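Local coordinates for mevalonate diphosphate decarboxylase (Legionella pneumophila, PDB 3LTO), which probably catalyses the ATP-dependent decarboxylation of mevalonate diphosphate, a step of isoprenoid lipid biosynthesis, at residues L177-V182 and L290-D295; L171-L176 and K226-I231; F87-G92 and E127-P132. One frame throughout, in Å; residues are numbered along the deposited sequence.

Two of the three contacts belong to one neighbourhood and the third lies far from it, and the chemistry changes with the place. Contact 1 is partly buried and pairs two strands of the C-terminal antiparallel sheet, chiefly through backbone hydrogen bonds. Contact 2, about 12 Å away between centres and likewise partly buried, touches it directly: the loop 171-176 runs straight into strand 177-182, and Arg293 packs on Tyr173. Here, however, aromatic and aliphatic side chains do the work. Contact 3 is a surface contact on the opposite side of the chain's centre from contact 1, about 41 Å off between centres, where two helix ends of the N-terminal domain meet through rings, methyls and one lysine.

Contact 1 of 3, residues L177-V182 and L290-D295; sequences LHQVIV and LLYRSD
Leu177, His178 and Gln179 pair with Tyr292, Leu291 and Leu290 as neighbouring strands of the antiparallel four-stranded sheet in the C-terminal domain of mevalonate diphosphate decarboxylases, which belongs to the GHMP kinase C-terminal clan. The strand axes approach to 4.8 Å. Leu177-Tyr292 and Gln179-Leu290 are hydrogen-bonded pairs, and His178-Leu291 between them is a non-hydrogen-bonded pair.

Backbone bonds come first. Leu177 and Tyr292 exchange both N-H...O=C bonds, as do Gln179 and Leu290; the Leu290 N to Gln179 O bond is short, at 2.7 Å, and nearly straight. Leu290 O receives Gln179 N and, more weakly, the ring nitrogen ND1 of His178, 3.4 Å away near the imidazole plane. A chi1 of 166° puts His178 CG anti to the backbone N, beside the carbonyl carbon; the ring also meets that of His289, almost parallel to it.

The apolar contacts divide between the two faces of the sheet. Leu291 CD2 touches His178 CB on one. On the other, Leu177 and Tyr292 meet through their CB atoms, while Ile181 CD1 reaches Leu290 CD1 at 4.2 Å. Helices 258-274 and 297-308 cover this second face, Ile267 lying on Leu290 and Ala300 on both Leu177 and Tyr292.

Polar side chains add a bridge on the same face. The amide plane of Gln179 stands at 88° to the ring of Tyr292, and Gln179 OE1 comes to the ring edge, 3.3 Å from Tyr292 CE2. One water joins the two polar ends: it donates to Gln179 OE1 at 2.6 Å and accepts from Tyr292 OH at 2.5 Å.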
loop_
_atom_site.group_PDB
_atom_site.type_symbol
_atom_site.label_atom_id
_atom_site.label_comp_id
_atom_site.label_asym_id
_atom_site.label_seq_id
_atom_site.Cartn_x
_atom_site.Cartn_y
_atom_site.Cartn_z
ATOM N N LEU A 177 -20.825 5.159 -22.255
ATOM C CA LEU A 177 -21.706 4.146 -22.822
ATOM C C LEU A 177 -20.809 2.927 -22.997
ATOM O O LEU A 177 -19.765 3.012 -23.638
ATOM C CB LEU A 177 -22.264 4.587 -24.177
ATOM C CG LEU A 177 -23.068 3.507 -24.916
ATOM C CD1 LEU A 177 -24.270 3.076 -24.071
ATOM C CD2 LEU A 177 -23.526 4.042 -26.273
ATOM N N HIS A 178 -21.206 1.799 -22.419
ATOM C CA HIS A 178 -20.410 0.573 -22.500
ATOM C C HIS A 178 -21.086 -0.532 -23.307
ATOM O O HIS A 178 -22.179 -0.982 -22.962
ATOM C CB HIS A 178 -20.101 0.072 -21.080
ATOM C CG HIS A 178 -19.577 -1.334 -21.019
ATOM N ND1 HIS A 178 -18.455 -1.747 -21.702
ATOM C CD2 HIS A 178 -19.998 -2.408 -20.308
ATOM C CE1 HIS A 178 -18.203 -3.012 -21.413
ATOM N NE2 HIS A 178 -19.126 -3.436 -20.568
ATOM N N GLN A 179 -20.430 -0.960 -24.384
ATOM C CA GLN A 179 -20.945 -2.031 -25.235
ATOM C C GLN A 179 -19.916 -3.153 -25.339
ATOM O O GLN A 179 -18.708 -2.908 -25.333
ATOM C CB GLN A 179 -21.261 -1.517 -26.642
ATOM C CG GLN A 179 -22.244 -0.368 -26.687
ATOM C CD GLN A 179 -22.515 0.106 -28.106
ATOM O OE1 GLN A 179 -21.604 0.189 -28.931
ATOM N NE2 GLN A 179 -23.770 0.430 -28.392
ATOM N N VAL A 180 -20.411 -4.383 -25.444
ATOM C CA VAL A 180 -19.552 -5.553 -25.553
ATOM C C VAL A 180 -19.865 -6.371 -26.802
ATOM O O VAL A 180 -20.998 -6.818 -27.001
ATOM C CB VAL A 180 -19.708 -6.481 -24.330
ATOM C CG1 VAL A 180 -18.654 -7.575 -24.376
ATOM C CG2 VAL A 180 -19.603 -5.677 -23.045
ATOM N N ILE A 181 -18.859 -6.552 -27.647
ATOM C CA ILE A 181 -19.029 -7.352 -28.844
ATOM C C ILE A 181 -18.710 -8.772 -28.410
ATOM O O ILE A 181 -17.559 -9.113 -28.138
ATOM C CB ILE A 181 -18.064 -6.918 -29.952
ATOM C CG1 ILE A 181 -18.406 -5.492 -30.387
ATOM C CG2 ILE A 181 -18.149 -7.889 -31.129
ATOM C CD1 ILE A 181 -17.294 -4.792 -31.131
ATOM N N VAL A 182 -19.749 -9.590 -28.319
ATOM C CA VAL A 182 -19.603 -10.967 -27.882
ATOM C C VAL A 182 -19.114 -11.882 -28.984
ATOM O O VAL A 182 -19.811 -12.103 -29.968
ATOM C CB VAL A 182 -20.940 -11.514 -27.367
ATOM C CG1 VAL A 182 -20.750 -12.913 -26.798
ATOM C CG2 VAL A 182 -21.514 -10.566 -26.335
ATOM N N LEU A 290 -16.263 -1.878 -25.834
ATOM C CA LEU A 290 -16.301 -0.544 -26.389
ATOM C C LEU A 290 -16.741 0.410 -25.281
ATOM O O LEU A 290 -17.614 0.081 -24.480
ATOM C CB LEU A 290 -17.301 -0.464 -27.543
ATOM C CG LEU A 290 -17.143 -1.381 -28.759
ATOM C CD1 LEU A 290 -18.137 -0.940 -29.830
ATOM C CD2 LEU A 290 -15.709 -1.299 -29.301
ATOM N N LEU A 291 -16.120 1.584 -25.241
ATOM C CA LEU A 291 -16.449 2.619 -24.269
ATOM C C LEU A 291 -16.592 3.916 -25.043
ATOM O O LEU A 291 -15.683 4.317 -25.777
ATOM C CB LEU A 291 -15.349 2.750 -23.211
ATOM C CG LEU A 291 -15.301 1.618 -22.183
ATOM C CD1 LEU A 291 -14.097 1.797 -21.273
ATOM C CD2 LEU A 291 -16.593 1.618 -21.373
ATOM N N TYR A 292 -17.748 4.555 -24.891
ATOM C CA TYR A 292 -18.057 5.805 -25.579
ATOM C C TYR A 292 -18.354 6.885 -24.559
ATOM O O TYR A 292 -18.817 6.591 -23.460
ATOM C CB TYR A 292 -19.308 5.643 -26.449
ATOM C CG TYR A 292 -19.150 4.822 -27.706
ATOM C CD1 TYR A 292 -18.636 5.388 -28.869
ATOM C CD2 TYR A 292 -19.562 3.492 -27.745
ATOM C CE1 TYR A 292 -18.540 4.649 -30.042
ATOM C CE2 TYR A 292 -19.472 2.744 -28.915
ATOM C CZ TYR A 292 -18.962 3.329 -30.058
ATOM O OH TYR A 292 -18.882 2.600 -31.222
ATOM N N ARG A 293 -18.093 8.133 -24.934
ATOM C CA ARG A 293 -18.381 9.265 -24.066
ATOM C C ARG A 293 -19.897 9.459 -24.045
ATOM O O ARG A 293 -20.592 9.039 -24.969
ATOM C CB ARG A 293 -17.727 10.535 -24.611
ATOM C CG ARG A 293 -16.224 10.587 -24.478
ATOM C CD ARG A 293 -15.682 11.946 -24.893
ATOM N NE ARG A 293 -15.165 11.931 -26.257
ATOM C CZ ARG A 293 -15.902 12.088 -27.345
ATOM N NH1 ARG A 293 -17.202 12.290 -27.241
ATOM N NH2 ARG A 293 -15.339 12.010 -28.539
ATOM N N SER A 294 -20.408 10.098 -22.997
ATOM C CA SER A 294 -21.843 10.342 -22.889
ATOM C C SER A 294 -22.330 11.161 -24.079
ATOM O O SER A 294 -23.496 11.082 -24.447
ATOM C CB SER A 294 -22.165 11.085 -21.595
ATOM O OG SER A 294 -21.526 12.348 -21.577
ATOM N N ASP A 295 -21.438 11.935 -24.690
ATOM C CA ASP A 295 -21.811 12.748 -25.851
ATOM C C ASP A 295 -21.607 12.017 -27.183
ATOM O O ASP A 295 -21.732 12.617 -28.247
ATOM C CB ASP A 295 -21.013 14.055 -25.882
ATOM C CG ASP A 295 -19.560 13.844 -26.260
ATOM O OD1 ASP A 295 -18.819 13.240 -25.467
ATOM O OD2 ASP A 295 -19.159 14.276 -27.361
HETATM O O HOH W 1 -20.894 1.142 -31.280
#

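Contact 2 of 3, residues L171-L176 and K226-I231; sequences LPYKDL and KDWTSI
Pro172 and Lys226 bring the two backbones nearest, their CA atoms 6.9 Å apart, where the loop entering strand 177-182 passes the turn between helices 208-224 and 228-247. Tyr173 has the largest share of the contact. Its phenol ring meets Trp228 in a T-shaped stack: the indole edge, through CE3 and CZ3, points at one tyrosine face, with centroids 4.8 Å apart and planes at 67°. Ile231 CD1 adds a contact at Tyr173 CE2, and Leu176 CD2 touches Trp228 CH2. The indole is tethered from elsewhere, NE1 donating to Gly277 O, while Arg293 makes a cation-pi contact with it. Lys226, bent at chi2 and chi3, lays CD against Pro172 CB at a tight 3.4 Å, and Tyr173 OH sits 3.3 Å from Lys226 CA. Asp227 accepts from Ser230 N through OD1 and from Ser230 OG through OD2. Tyr173 thus packs across the junction of two consecutive helices, 208-224 and 228-247: the first ends in a Schellman motif, with Lys226 at positive phi as its C-prime residue, and the second starts at the N-cap Asp227.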
loop_
_atom_site.group_PDB
_atom_site.type_symbol
_atom_site.label_atom_id
_atom_site.label_comp_id
_atom_site.label_asym_id
_atom_site.label_seq_id
_atom_site.Cartn_x
_atom_site.Cartn_y
_atom_site.Cartn_z
ATOM N N LEU A 171 -11.459 11.461 -12.565
ATOM C CA LEU A 171 -11.111 11.660 -13.961
ATOM C C LEU A 171 -12.252 12.364 -14.691
ATOM O O LEU A 171 -13.414 12.238 -14.314
ATOM C CB LEU A 171 -10.774 10.319 -14.621
ATOM C CG LEU A 171 -9.513 9.662 -14.041
ATOM C CD1 LEU A 171 -9.265 8.324 -14.704
ATOM C CD2 LEU A 171 -8.314 10.579 -14.239
ATOM N N PRO A 172 -11.920 13.122 -15.747
ATOM C CA PRO A 172 -12.799 13.912 -16.617
ATOM C C PRO A 172 -14.040 13.267 -17.239
ATOM O O PRO A 172 -15.007 13.968 -17.533
ATOM C CB PRO A 172 -11.844 14.419 -17.695
ATOM C CG PRO A 172 -10.554 14.529 -16.974
ATOM C CD PRO A 172 -10.522 13.249 -16.191
ATOM N N TYR A 173 -14.025 11.956 -17.455
ATOM C CA TYR A 173 -15.170 11.299 -18.081
ATOM C C TYR A 173 -16.017 10.471 -17.118
ATOM O O TYR A 173 -15.494 9.801 -16.234
ATOM C CB TYR A 173 -14.684 10.425 -19.237
ATOM C CG TYR A 173 -13.937 11.207 -20.291
ATOM C CD1 TYR A 173 -14.616 12.035 -21.188
ATOM C CD2 TYR A 173 -12.548 11.143 -20.378
ATOM C CE1 TYR A 173 -13.928 12.781 -22.145
ATOM C CE2 TYR A 173 -11.848 11.887 -21.333
ATOM C CZ TYR A 173 -12.545 12.701 -22.211
ATOM O OH TYR A 173 -11.860 13.430 -23.156
ATOM N N LYS A 174 -17.332 10.529 -17.302
ATOM C CA LYS A 174 -18.276 9.803 -16.457
ATOM C C LYS A 174 -19.502 9.449 -17.301
ATOM O O LYS A 174 -19.714 10.017 -18.370
ATOM C CB LYS A 174 -18.696 10.682 -15.273
ATOM C CG LYS A 174 -17.520 11.261 -14.475
ATOM C CD LYS A 174 -17.949 12.438 -13.600
ATOM C CE LYS A 174 -16.759 13.050 -12.853
ATOM N NZ LYS A 174 -15.723 13.611 -13.772
ATOM N N ASP A 175 -20.316 8.521 -16.819
ATOM C CA ASP A 175 -21.494 8.112 -17.563
ATOM C C ASP A 175 -21.091 7.732 -18.983
ATOM O O ASP A 175 -21.582 8.304 -19.952
ATOM C CB ASP A 175 -22.530 9.242 -17.614
ATOM C CG ASP A 175 -23.076 9.603 -16.243
ATOM O OD1 ASP A 175 -23.465 8.679 -15.492
ATOM O OD2 ASP A 175 -23.129 10.809 -15.917
ATOM N N LEU A 176 -20.181 6.776 -19.108
ATOM C CA LEU A 176 -19.746 6.330 -20.422
ATOM C C LEU A 176 -20.737 5.302 -20.938
ATOM O O LEU A 176 -21.435 4.662 -20.157
ATOM C CB LEU A 176 -18.368 5.679 -20.333
ATOM C CG LEU A 176 -17.222 6.528 -19.789
ATOM C CD1 LEU A 176 -15.988 5.645 -19.618
ATOM C CD2 LEU A 176 -16.943 7.702 -20.734
ATOM N N LYS A 226 -8.127 15.749 -21.626
ATOM C CA LYS A 226 -9.350 15.456 -22.366
ATOM C C LYS A 226 -8.959 15.066 -23.789
ATOM O O LYS A 226 -9.528 15.560 -24.764
ATOM C CB LYS A 226 -10.257 16.690 -22.410
ATOM C CG LYS A 226 -10.683 17.202 -21.044
ATOM C CD LYS A 226 -11.862 16.421 -20.485
ATOM C CE LYS A 226 -13.168 16.889 -21.112
ATOM N NZ LYS A 226 -14.357 16.180 -20.560
ATOM N N ASP A 227 -7.966 14.189 -23.897
ATOM C CA ASP A 227 -7.472 13.718 -25.186
ATOM C C ASP A 227 -7.949 12.281 -25.432
ATOM O O ASP A 227 -7.202 11.318 -25.235
ATOM C CB ASP A 227 -5.945 13.787 -25.196
ATOM C CG ASP A 227 -5.351 13.434 -26.541
ATOM O OD1 ASP A 227 -6.100 13.022 -27.448
ATOM O OD2 ASP A 227 -4.120 13.562 -26.690
ATOM N N TRP A 228 -9.199 12.157 -25.874
ATOM C CA TRP A 228 -9.835 10.864 -26.134
ATOM C C TRP A 228 -9.095 9.999 -27.155
ATOM O O TRP A 228 -9.052 8.769 -27.027
ATOM C CB TRP A 228 -11.278 11.097 -26.593
ATOM C CG TRP A 228 -12.160 9.882 -26.580
ATOM C CD1 TRP A 228 -12.639 9.204 -27.665
ATOM C CD2 TRP A 228 -12.723 9.243 -25.429
ATOM N NE1 TRP A 228 -13.469 8.188 -27.261
ATOM C CE2 TRP A 228 -13.537 8.186 -25.894
ATOM C CE3 TRP A 228 -12.617 9.460 -24.049
ATOM C CZ2 TRP A 228 -14.248 7.345 -25.024
ATOM C CZ3 TRP A 228 -13.325 8.623 -23.182
ATOM C CH2 TRP A 228 -14.129 7.578 -23.677
ATOM N N THR A 229 -8.519 10.644 -28.165
ATOM C CA THR A 229 -7.780 9.938 -29.199
ATOM C C THR A 229 -6.580 9.204 -28.583
ATOM O O THR A 229 -6.280 8.062 -28.961
ATOM C CB THR A 229 -7.286 10.921 -30.296
ATOM O OG1 THR A 229 -8.409 11.588 -30.888
ATOM C CG2 THR A 229 -6.539 10.178 -31.382
ATOM N N SER A 230 -5.897 9.850 -27.638
ATOM C CA SER A 230 -4.749 9.223 -26.981
ATOM C C SER A 230 -5.180 8.123 -26.009
ATOM O O SER A 230 -4.463 7.134 -25.827
ATOM C CB SER A 230 -3.909 10.257 -26.228
ATOM O OG SER A 230 -3.095 10.997 -27.118
ATOM N N ILE A 231 -6.337 8.301 -25.373
ATOM C CA ILE A 231 -6.849 7.293 -24.448
ATOM C C ILE A 231 -7.088 6.035 -25.291
ATOM O O ILE A 231 -6.666 4.930 -24.925
ATOM C CB ILE A 231 -8.171 7.760 -23.773
ATOM C CG1 ILE A 231 -7.883 8.965 -22.874
ATOM C CG2 ILE A 231 -8.789 6.624 -22.948
ATOM C CD1 ILE A 231 -9.092 9.528 -22.158
#

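Contact 3 of 3, residues F87-G92 and E127-P132; sequences FGYVGG and ELTQKP
Tyr89 and Phe87 face the end of helix 110-129 and the turn that follows it, Tyr89 through Leu128 and Thr129, Phe87 through Thr129 and Lys131. Packing contacts dominate. Tyr89 has CG anti to its backbone N (chi1 180°), and the ring extends past Thr129 to Leu128: Leu128 CD1 lies 3.7 Å from Tyr89 OH and 3.8 Å from Tyr89 CZ, while Thr129 CG2 meets Tyr89 CD1 at 4.0 Å, both approaching the ring obliquely. The Phe87 side chain crosses that of Thr129 at about a right angle, ring carbon CD1 coming 3.8 Å from the hydroxyl oxygen Thr129 OG1, and Lys131 CB stands at the ring's edge. Leu125, one turn back along the helix, lies against both aromatic rings, and Lys47 of strand 31-47 touches Tyr89 and Leu128.

Polar links are few. Lys131 NZ donates to Phe87 O in a 3.1 Å hydrogen bond, approaching from 46° above the carbonyl plane. The hydroxyl of Thr129 turns back into its own helix, bonding to Leu125 O, which probably helps to hold CG2 turned toward Tyr89.

Both helices stop here. Gly88 takes positive phi in a Schellman motif after helix 71-87, and Gln130 leaves helix 110-129 with positive phi as well. The contact thus joins two helix C-termini at the surface of the N-terminal domain, where residues 87-92 lead from helix 71-87 into strand 93-99, in a sequence family of the ribosomal protein S5-like clan.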
loop_
_atom_site.group_PDB
_atom_site.type_symbol
_atom_site.label_atom_id
_atom_site.label_comp_id
_atom_site.label_asym_id
_atom_site.label_seq_id
_atom_site.Cartn_x
_atom_site.Cartn_y
_atom_site.Cartn_z
ATOM N N PHE A 87 -13.614 -12.320 11.235
ATOM C CA PHE A 87 -14.573 -11.913 12.263
ATOM C C PHE A 87 -14.587 -12.880 13.444
ATOM O O PHE A 87 -15.274 -12.639 14.434
ATOM C CB PHE A 87 -15.984 -11.831 11.670
ATOM C CG PHE A 87 -16.246 -10.578 10.879
ATOM C CD1 PHE A 87 -16.813 -9.462 11.491
ATOM C CD2 PHE A 87 -15.939 -10.519 9.523
ATOM C CE1 PHE A 87 -17.075 -8.304 10.763
ATOM C CE2 PHE A 87 -16.195 -9.371 8.785
ATOM C CZ PHE A 87 -16.765 -8.258 9.405
ATOM N N GLY A 88 -13.836 -13.973 13.337
ATOM C CA GLY A 88 -13.798 -14.958 14.410
ATOM C C GLY A 88 -15.116 -15.699 14.570
ATOM O O GLY A 88 -15.502 -16.072 15.675
ATOM N N TYR A 89 -15.807 -15.921 13.456
ATOM C CA TYR A 89 -17.087 -16.612 13.473
ATOM C C TYR A 89 -16.939 -18.078 13.099
ATOM O O TYR A 89 -16.093 -18.439 12.282
ATOM C CB TYR A 89 -18.046 -15.955 12.483
ATOM C CG TYR A 89 -19.415 -16.590 12.427
ATOM C CD1 TYR A 89 -20.398 -16.248 13.354
ATOM C CD2 TYR A 89 -19.745 -17.499 11.423
ATOM C CE1 TYR A 89 -21.674 -16.779 13.283
ATOM C CE2 TYR A 89 -21.039 -18.050 11.341
ATOM C CZ TYR A 89 -21.994 -17.677 12.276
ATOM O OH TYR A 89 -23.275 -18.179 12.203
ATOM N N VAL A 90 -17.777 -18.919 13.696
ATOM C CA VAL A 90 -17.762 -20.344 13.406
ATOM C C VAL A 90 -19.179 -20.747 13.021
ATOM O O VAL A 90 -20.103 -20.607 13.818
ATOM C CB VAL A 90 -17.320 -21.178 14.629
ATOM C CG1 VAL A 90 -17.323 -22.674 14.269
ATOM C CG2 VAL A 90 -15.923 -20.746 15.084
ATOM N N GLY A 91 -19.348 -21.238 11.800
ATOM C CA GLY A 91 -20.667 -21.642 11.338
ATOM C C GLY A 91 -20.700 -21.607 9.824
ATOM O O GLY A 91 -19.978 -20.820 9.206
ATOM N N GLY A 92 -21.530 -22.452 9.219
ATOM C CA GLY A 92 -21.607 -22.495 7.769
ATOM C C GLY A 92 -22.714 -21.635 7.191
ATOM O O GLY A 92 -23.643 -21.246 7.896
ATOM N N GLU A 127 -23.241 -8.310 12.094
ATOM C CA GLU A 127 -24.422 -8.440 12.946
ATOM C C GLU A 127 -24.410 -9.708 13.806
ATOM O O GLU A 127 -24.931 -9.707 14.919
ATOM C CB GLU A 127 -25.704 -8.420 12.097
ATOM C CG GLU A 127 -25.854 -7.194 11.210
ATOM C CD GLU A 127 -27.119 -7.234 10.367
ATOM O OE1 GLU A 127 -27.724 -8.317 10.273
ATOM O OE2 GLU A 127 -27.504 -6.188 9.795
ATOM N N LEU A 128 -23.822 -10.785 13.294
ATOM C CA LEU A 128 -23.770 -12.042 14.033
ATOM C C LEU A 128 -22.774 -12.042 15.185
ATOM O O LEU A 128 -23.000 -12.684 16.207
ATOM C CB LEU A 128 -23.430 -13.199 13.093
ATOM C CG LEU A 128 -24.599 -13.757 12.276
ATOM C CD1 LEU A 128 -24.088 -14.671 11.172
ATOM C CD2 LEU A 128 -25.550 -14.500 13.212
ATOM N N THR A 129 -21.676 -11.320 15.019
ATOM C CA THR A 129 -20.642 -11.268 16.042
ATOM C C THR A 129 -20.689 -9.988 16.871
ATOM O O THR A 129 -19.970 -9.856 17.858
ATOM C CB THR A 129 -19.252 -11.371 15.400
ATOM O OG1 THR A 129 -19.068 -10.277 14.493
ATOM C CG2 THR A 129 -19.116 -12.680 14.640
ATOM N N GLN A 130 -21.539 -9.051 16.462
ATOM C CA GLN A 130 -21.675 -7.769 17.145
ATOM C C GLN A 130 -20.412 -6.927 17.031
ATOM O O GLN A 130 -20.101 -6.136 17.918
ATOM C CB GLN A 130 -22.046 -7.968 18.618
ATOM C CG GLN A 130 -23.535 -8.195 18.847
ATOM C CD GLN A 130 -23.889 -8.384 20.310
ATOM O OE1 GLN A 130 -23.496 -9.372 20.932
ATOM N NE2 GLN A 130 -24.638 -7.431 20.871
ATOM N N LYS A 131 -19.683 -7.108 15.934
ATOM C CA LYS A 131 -18.465 -6.349 15.673
ATOM C C LYS A 131 -18.851 -5.209 14.735
ATOM O O LYS A 131 -19.886 -5.266 14.066
ATOM C CB LYS A 131 -17.417 -7.221 14.977
ATOM C CG LYS A 131 -17.086 -8.538 15.670
ATOM C CD LYS A 131 -16.298 -8.335 16.950
ATOM C CE LYS A 131 -15.838 -9.674 17.529
ATOM N NZ LYS A 131 -14.928 -10.417 16.604
ATOM N N PRO A 132 -18.025 -4.158 14.665
ATOM C CA PRO A 132 -18.358 -3.046 13.773
ATOM C C PRO A 132 -18.162 -3.479 12.326
ATOM O O PRO A 132 -17.338 -4.349 12.040
ATOM C CB PRO A 132 -17.361 -1.970 14.187
ATOM C CG PRO A 132 -16.145 -2.781 14.528
ATOM C CD PRO A 132 -16.734 -3.927 15.337
#